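Local coordinates for prophage MuSo2, 43 kDa tail protein (PDB 3CDD) that probably forms part of the baseplate of a Mu-like phage tail, as a trimeric assembly protein related to Mu GpP, at residues 284-289 with 333-338. Sequence-based numbering, arbitrary orientation.
Sequences EYTVTG and LAVISV
Val287 and Ile336 meet at about a right angle on the buried face shared with Tyr285, Ala334 and Val338, where Val287 CG2 comes within 3.5 Å of Ile336 CD1. Val287 CG1 lies anti to its carbonyl carbon (chi1 -59°), which puts CG2 between N and C; from there CG2 also reaches Ala334 CB at 3.9 Å. Trp299 touches both Val287 and Ile336. The Tyr285 ring receives Val338 CG2 at its edge, near the ring plane, with 4.0 Å to CE1, and its hydroxyl is hydrogen-bonded to Asp309. On the other face Glu284 crosses Val335 obliquely, CB lying 4.0 Å from Val335 CG1, while its carboxylate forms a salt bridge with Arg202. Thr286 CG2 meets Leu333 CD2 at 4.1 Å, a looser apolar touch. Paired main-chain bonds join Tyr285 to Ile336 and Val287 to Ala334; the Ile336 N to Tyr285 O bond, 2.8 Å long, is nearly straight at 175°. The alternation of hydrogen-bonded and non-hydrogen-bonded pairs, with segments 284-288 and 333-338 running 156° apart, identifies antiparallel beta pairing; these segments belong to strands 281-288 and 331-339, in the fourth domain of this GpP-like protein, which belongs to the phage-barrel group of domains.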
ATOM      1  N   GLU A 284      16.865 -17.115   1.673  1.00 31.93           N
ATOM      2  CA  GLU A 284      16.988 -17.066   0.214  1.00 31.79           C
ATOM      3  C   GLU A 284      18.440 -17.109  -0.177  1.00 31.09           C
ATOM      4  O   GLU A 284      19.217 -16.232   0.235  1.00 31.53           O
ATOM      5  CB  GLU A 284      16.382 -15.764  -0.342  1.00 32.53           C
ATOM      6  CG  GLU A 284      14.899 -15.738  -0.263  1.00 35.53           C
ATOM      7  CD  GLU A 284      14.269 -14.498  -0.870  1.00 38.81           C
ATOM      8  OE1 GLU A 284      14.985 -13.564  -1.327  1.00 38.18           O
ATOM      9  OE2 GLU A 284      13.022 -14.481  -0.883  1.00 43.22           O
ATOM     10  N   TYR A 285      18.771 -18.094  -1.010  1.00 29.29           N
ATOM     11  CA  TYR A 285      20.120 -18.363  -1.455  1.00 29.33           C
ATOM     12  C   TYR A 285      20.279 -18.025  -2.925  1.00 28.97           C
ATOM     13  O   TYR A 285      19.574 -18.550  -3.762  1.00 29.11           O
ATOM     14  CB  TYR A 285      20.484 -19.856  -1.193  1.00 28.97           C
ATOM     15  CG  TYR A 285      20.662 -20.114   0.306  1.00 29.09           C
ATOM     16  CD1 TYR A 285      19.569 -20.394   1.131  1.00 30.97           C
ATOM     17  CD2 TYR A 285      21.903 -19.984   0.893  1.00 27.67           C
ATOM     18  CE1 TYR A 285      19.733 -20.575   2.534  1.00 31.91           C
ATOM     19  CE2 TYR A 285      22.083 -20.180   2.271  1.00 29.73           C
ATOM     20  CZ  TYR A 285      21.000 -20.462   3.077  1.00 30.70           C
ATOM     21  OH  TYR A 285      21.210 -20.619   4.423  1.00 31.41           O
ATOM     22  N   THR A 286      21.253 -17.179  -3.221  1.00 28.94           N
ATOM     23  CA  THR A 286      21.577 -16.790  -4.581  1.00 27.49           C
ATOM     24  C   THR A 286      22.731 -17.678  -5.043  1.00 28.34           C
ATOM     25  O   THR A 286      23.810 -17.689  -4.422  1.00 27.98           O
ATOM     26  CB  THR A 286      22.009 -15.333  -4.617  1.00 27.40           C
ATOM     27  OG1 THR A 286      20.945 -14.489  -4.105  1.00 26.43           O
ATOM     28  CG2 THR A 286      22.412 -14.915  -6.021  1.00 27.16           C
ATOM     29  N   VAL A 287      22.497 -18.413  -6.138  1.00 27.55           N
ATOM     30  CA  VAL A 287      23.518 -19.238  -6.768  1.00 26.92           C
ATOM     31  C   VAL A 287      23.750 -18.774  -8.219  1.00 27.29           C
ATOM     32  O   VAL A 287      22.897 -18.077  -8.812  1.00 26.07           O
ATOM     33  CB  VAL A 287      23.146 -20.766  -6.702  1.00 27.08           C
ATOM     34  CG1 VAL A 287      22.978 -21.217  -5.217  1.00 28.06           C
ATOM     35  CG2 VAL A 287      21.878 -21.070  -7.480  1.00 23.90           C
ATOM     36  N   THR A 288      24.897 -19.166  -8.774  1.00 26.85           N
ATOM     37  CA  THR A 288      25.245 -18.895 -10.152  1.00 27.54           C
ATOM     38  C   THR A 288      24.631 -19.965 -11.066  1.00 28.15           C
ATOM     39  O   THR A 288      24.733 -21.162 -10.784  1.00 28.37           O
ATOM     40  CB  THR A 288      26.796 -18.826 -10.332  1.00 28.10           C
ATOM     41  OG1 THR A 288      27.296 -17.618  -9.746  1.00 26.92           O
ATOM     42  CG2 THR A 288      27.200 -18.832 -11.817  1.00 27.45           C
ATOM     43  N   GLY A 289      23.993 -19.535 -12.160  1.00 28.41           N
ATOM     44  CA  GLY A 289      23.407 -20.480 -13.118  1.00 28.18           C
ATOM     45  C   GLY A 289      21.997 -20.898 -12.733  1.00 27.05           C
ATOM     46  O   GLY A 289      21.638 -20.903 -11.584  1.00 27.46           O
ATOM     47  N   LEU A 333      21.506 -16.031 -12.678  1.00 31.12           N
ATOM     48  CA  LEU A 333      21.445 -16.304 -11.255  1.00 30.56           C
ATOM     49  C   LEU A 333      20.154 -17.036 -10.956  1.00 29.67           C
ATOM     50  O   LEU A 333      19.208 -16.966 -11.718  1.00 29.52           O
ATOM     51  CB  LEU A 333      21.470 -14.990 -10.480  1.00 31.38           C
ATOM     52  CG  LEU A 333      22.707 -14.103 -10.489  1.00 32.70           C
ATOM     53  CD1 LEU A 333      22.393 -12.853  -9.670  1.00 31.78           C
ATOM     54  CD2 LEU A 333      23.864 -14.852  -9.890  1.00 32.92           C
ATOM     55  N   ALA A 334      20.128 -17.772  -9.861  1.00 29.97           N
ATOM     56  CA  ALA A 334      18.882 -18.345  -9.364  1.00 30.43           C
ATOM     57  C   ALA A 334      18.795 -18.016  -7.893  1.00 31.14           C
ATOM     58  O   ALA A 334      19.762 -18.184  -7.132  1.00 32.07           O
ATOM     59  CB  ALA A 334      18.803 -19.877  -9.604  1.00 29.98           C
ATOM     60  N   VAL A 335      17.646 -17.513  -7.487  1.00 30.43           N
ATOM     61  CA  VAL A 335      17.443 -17.275  -6.091  1.00 30.86           C
ATOM     62  C   VAL A 335      16.500 -18.339  -5.546  1.00 30.41           C
ATOM     63  O   VAL A 335      15.355 -18.411  -5.943  1.00 29.94           O
ATOM     64  CB  VAL A 335      16.884 -15.873  -5.826  1.00 30.39           C
ATOM     65  CG1 VAL A 335      16.756 -15.665  -4.341  1.00 31.99           C
ATOM     66  CG2 VAL A 335      17.792 -14.796  -6.462  1.00 31.74           C
ATOM     67  N   ILE A 336      17.006 -19.142  -4.616  1.00 30.34           N
ATOM     68  CA  ILE A 336      16.279 -20.293  -4.090  1.00 30.09           C
ATOM     69  C   ILE A 336      15.776 -19.924  -2.687  1.00 30.11           C
ATOM     70  O   ILE A 336      16.576 -19.651  -1.805  1.00 29.52           O
ATOM     71  CB  ILE A 336      17.201 -21.513  -4.063  1.00 30.75           C
ATOM     72  CG1 ILE A 336      17.727 -21.796  -5.480  1.00 29.46           C
ATOM     73  CG2 ILE A 336      16.523 -22.755  -3.484  1.00 29.47           C
ATOM     74  CD1 ILE A 336      19.199 -22.061  -5.401  1.00 28.92           C
ATOM     75  N   SER A 337      14.452 -19.844  -2.549  1.00 29.32           N
ATOM     76  CA  SER A 337      13.769 -19.625  -1.277  0.50 29.19           C
ATOM     77  C   SER A 337      13.472 -20.978  -0.620  1.00 29.43           C
ATOM     78  O   SER A 337      12.757 -21.805  -1.207  1.00 29.88           O
ATOM     79  CB  SER A 337      12.456 -18.905  -1.551  0.50 28.93           C
ATOM     80  OG  SER A 337      11.760 -18.577  -0.366  0.50 28.47           O
ATOM     81  N   VAL A 338      14.010 -21.223   0.573  1.00 29.21           N
ATOM     82  CA  VAL A 338      13.880 -22.541   1.218  1.00 29.63           C
ATOM     83  C   VAL A 338      13.106 -22.448   2.525  1.00 30.17           C
ATOM     84  O   VAL A 338      13.185 -21.448   3.231  1.00 29.47           O
ATOM     85  CB  VAL A 338      15.241 -23.192   1.514  1.00 30.13           C
ATOM     86  CG1 VAL A 338      15.970 -23.563   0.220  1.00 28.96           C
ATOM     87  CG2 VAL A 338      16.105 -22.261   2.424  1.00 28.51           C
TER
HETATM   88  O   HOH W   1      11.898 -16.279   0.428  1.00 49.59           O